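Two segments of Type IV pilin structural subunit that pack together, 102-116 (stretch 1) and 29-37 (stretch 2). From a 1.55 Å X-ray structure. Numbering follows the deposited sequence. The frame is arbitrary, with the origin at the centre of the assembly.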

# COMPACT_ATOMS: atom_id res chain seq x y z
N ALA A 102 1.98 7.45 -12.11
CA ALA A 102 1.31 7.47 -10.80
C ALA A 102 -0.20 7.55 -10.97
O ALA A 102 -0.69 8.33 -11.78
CB ALA A 102 1.81 8.64 -9.96
N LEU A 103 -0.94 6.77 -10.19
CA LEU A 103 -2.40 6.73 -10.30
C LEU A 103 -3.05 8.10 -10.36
O LEU A 103 -3.85 8.37 -11.25
CB LEU A 103 -3.01 5.94 -9.14
CG LEU A 103 -4.53 5.79 -9.18
CD1 LEU A 103 -4.97 4.94 -10.36
CD2 LEU A 103 -5.03 5.19 -7.87
N ALA A 104 -2.72 8.97 -9.40
CA ALA A 104 -3.41 10.26 -9.31
C ALA A 104 -3.21 11.06 -10.59
O ALA A 104 -4.13 11.73 -11.07
CB ALA A 104 -2.92 11.05 -8.11
N THR A 105 -2.01 11.01 -11.14
CA THR A 105 -1.71 11.74 -12.37
C THR A 105 -2.46 11.14 -13.55
O THR A 105 -3.06 11.85 -14.35
CB THR A 105 -0.21 11.70 -12.62
OG1 THR A 105 0.45 12.28 -11.49
CG2 THR A 105 0.16 12.48 -13.88
N ALA A 106 -2.43 9.83 -13.64
CA ALA A 106 -3.12 9.13 -14.71
C ALA A 106 -4.63 9.36 -14.69
O ALA A 106 -5.24 9.58 -15.74
CB ALA A 106 -2.81 7.65 -14.65
N VAL A 107 -5.15 9.31 -13.54
CA VAL A 107 -6.60 9.49 -13.45
C VAL A 107 -6.99 10.92 -13.82
O VAL A 107 -8.01 11.13 -14.47
CB VAL A 107 -7.19 9.10 -12.07
CG1 VAL A 107 -8.68 9.43 -12.01
CG2 VAL A 107 -6.92 7.63 -11.76
N ALA A 108 -6.29 11.86 -13.42
CA ALA A 108 -6.55 13.26 -13.78
C ALA A 108 -6.49 13.45 -15.30
O ALA A 108 -7.27 14.23 -15.85
CB ALA A 108 -5.56 14.19 -13.11
N ALA A 109 -5.59 12.73 -15.95
CA ALA A 109 -5.42 12.83 -17.40
C ALA A 109 -6.41 11.98 -18.19
O ALA A 109 -6.50 12.09 -19.41
CB ALA A 109 -3.99 12.46 -17.78
N GLY A 110 -7.14 11.12 -17.49
CA GLY A 110 -8.05 10.20 -18.14
C GLY A 110 -7.35 9.04 -18.84
O GLY A 110 -7.90 8.41 -19.74
N THR A 111 -6.12 8.76 -18.41
CA THR A 111 -5.33 7.70 -19.03
C THR A 111 -5.90 6.33 -18.66
O THR A 111 -6.01 6.00 -17.49
CB THR A 111 -3.86 7.75 -18.58
OG1 THR A 111 -3.33 9.05 -18.86
CG2 THR A 111 -3.04 6.71 -19.34
N ARG A 112 -6.21 5.54 -19.66
CA ARG A 112 -6.82 4.28 -19.40
C ARG A 112 -5.75 3.15 -19.35
O ARG A 112 -4.79 3.24 -19.96
CB ARG A 112 -7.91 3.94 -20.45
CG ARG A 112 -9.19 4.77 -20.42
CD ARG A 112 -9.66 5.23 -19.03
NE ARG A 112 -10.84 6.12 -19.17
CZ ARG A 112 -11.22 7.05 -18.30
NH1 ARG A 112 -10.59 7.22 -17.16
NH2 ARG A 112 -12.27 7.78 -18.58
N GLY A 113 -6.01 2.14 -18.58
CA GLY A 113 -5.06 1.05 -18.45
C GLY A 113 -5.36 0.25 -17.20
O GLY A 113 -6.40 0.41 -16.57
N THR A 114 -4.42 -0.62 -16.84
CA THR A 114 -4.58 -1.45 -15.66
C THR A 114 -3.73 -0.87 -14.52
O THR A 114 -2.83 -0.08 -14.76
CB THR A 114 -4.17 -2.90 -15.95
OG1 THR A 114 -2.95 -2.90 -16.68
CG2 THR A 114 -5.25 -3.59 -16.78
N ILE A 115 -4.05 -1.26 -13.30
CA ILE A 115 -3.38 -0.70 -12.13
C ILE A 115 -2.31 -1.65 -11.58
O ILE A 115 -2.58 -2.82 -11.31
CB ILE A 115 -4.39 -0.35 -11.03
CG1 ILE A 115 -5.47 0.59 -11.60
CG2 ILE A 115 -3.69 0.26 -9.81
CD1 ILE A 115 -6.53 1.00 -10.61
N ASP A 116 -1.10 -1.12 -11.43
CA ASP A 116 0.03 -1.86 -10.88
C ASP A 116 0.37 -1.27 -9.53
O ASP A 116 0.26 -0.06 -9.32
CB ASP A 116 1.25 -1.75 -11.80
CG ASP A 116 1.03 -2.35 -13.18
OD1 ASP A 116 0.16 -3.23 -13.32
OD2 ASP A 116 1.74 -1.93 -14.11
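Stretch 2, residues 29-37: GSASTADLT

Stretch 2 lies along one side of the 103-109 helix as a short irregular segment, residues 29-32, that leads into a helix beginning at T33. The axes of this helix and of helix 103-109 approach to 9.4 Å, with an angle of 138° between their N-to-C directions, so the two run roughly antiparallel but are clearly splayed. The backbones come nearest where the loop of stretch 2 turns into its helix: the CA of V107 is 5.2 Å from the CA of S32, and the CA of A108 is 5.5 Å from the CA of T33. Together the stretches bury 421 Å² of surface.

Along stretch 1, A102 occupies the N-cap position and has no contact with stretch 2. L103, in the first turn, points its CB toward the partner and adopts the t, p rotamer; its CD2 packs 4.0 Å from L36 CD1, an apolar contact between two buried leucines, while its CD1 lies 4.3 Å from S30 CB. A104 adds to the same apolar patch, with its CB 4.4 Å from L36 CD2. Its carbonyl is used as well: a water donates to A104 O at 2.7 Å and hydrogen-bonds T33 OG1 at 2.7 Å, bridging the two helices.

V107 is the centre of the interface, with 87 Å² covered by stretch 2. Its CB points toward the loop, and the t rotamer places CG2 3.5 Å from S30 O and CG1 4.0 Å from A31 C, so the side chain packs largely against backbone as the partner chain passes from S30 to T33. S32 caps the helix that starts there: its OG accepts from D35 N at 3.0 Å, and its CB points away from stretch 1. Next to V107, A108 sets its CB 3.7 Å from T33 OG1.

The first helix ends in a Schellman motif at G110, whose positive phi of 75° accompanies bonds from G110 N to V107 O (3.1 Å) and from T111 N to A106 O (2.9 Å). The chain then leaves the helix, and R112 reaches back: its CB points sideways, but the end of the side chain comes nearer, and NH1 donates to A31 O at 3.2 Å, with the acceptor near the guanidinium plane. This is the only direct hydrogen bond between the stretches. Beyond G113, the strand brings I115 into place, its CB toward stretch 2 and its CD1 3.9 Å from S30 CB.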

# COMPACT_ATOMS: atom_id res chain seq x y z
N GLY A 29 -12.47 3.76 -7.85
CA GLY A 29 -11.58 4.86 -7.55
C GLY A 29 -10.63 5.29 -8.64
O GLY A 29 -9.70 6.05 -8.37
N SER A 30 -10.84 4.83 -9.86
CA SER A 30 -9.90 5.16 -10.92
C SER A 30 -10.44 5.73 -12.24
O SER A 30 -9.68 5.91 -13.18
CB SER A 30 -9.08 3.89 -11.19
OG SER A 30 -9.93 2.78 -11.40
N ALA A 31 -11.73 6.02 -12.29
CA ALA A 31 -12.31 6.57 -13.52
C ALA A 31 -12.07 8.07 -13.62
O ALA A 31 -12.08 8.64 -14.71
CB ALA A 31 -13.80 6.26 -13.61
N SER A 32 -11.83 8.71 -12.48
CA SER A 32 -11.66 10.16 -12.41
C SER A 32 -11.10 10.56 -11.05
O SER A 32 -11.13 9.77 -10.11
CB SER A 32 -13.01 10.85 -12.59
OG SER A 32 -13.83 10.63 -11.45
N THR A 33 -10.59 11.79 -10.97
CA THR A 33 -10.10 12.32 -9.71
C THR A 33 -11.21 12.35 -8.67
O THR A 33 -10.98 12.03 -7.50
CB THR A 33 -9.52 13.74 -9.88
OG1 THR A 33 -8.33 13.66 -10.69
CG2 THR A 33 -9.16 14.34 -8.53
N ALA A 34 -12.41 12.71 -9.10
CA ALA A 34 -13.57 12.72 -8.20
C ALA A 34 -13.84 11.34 -7.60
O ALA A 34 -14.16 11.24 -6.41
CB ALA A 34 -14.81 13.24 -8.94
N ASP A 35 -13.73 10.30 -8.42
CA ASP A 35 -13.96 8.93 -7.96
C ASP A 35 -12.86 8.49 -6.99
O ASP A 35 -13.14 7.83 -5.99
CB ASP A 35 -14.01 7.95 -9.13
CG ASP A 35 -15.31 8.01 -9.91
OD1 ASP A 35 -16.21 8.79 -9.53
OD2 ASP A 35 -15.44 7.26 -10.90
N LEU A 36 -11.62 8.82 -7.32
CA LEU A 36 -10.49 8.48 -6.45
C LEU A 36 -10.63 9.16 -5.09
O LEU A 36 -10.28 8.61 -4.05
CB LEU A 36 -9.18 8.87 -7.12
CG LEU A 36 -7.89 8.62 -6.32
CD1 LEU A 36 -7.80 7.18 -5.78
CD2 LEU A 36 -6.68 8.95 -7.20
N THR A 37 -11.16 10.38 -5.12
CA THR A 37 -11.36 11.15 -3.90
C THR A 37 -12.46 10.50 -3.06
O THR A 37 -12.31 10.34 -1.85
CB THR A 37 -11.73 12.58 -4.26
OG1 THR A 37 -10.62 13.18 -4.93
CG2 THR A 37 -12.06 13.40 -3.01
O HOH W 1 -6.13 12.73 -9.52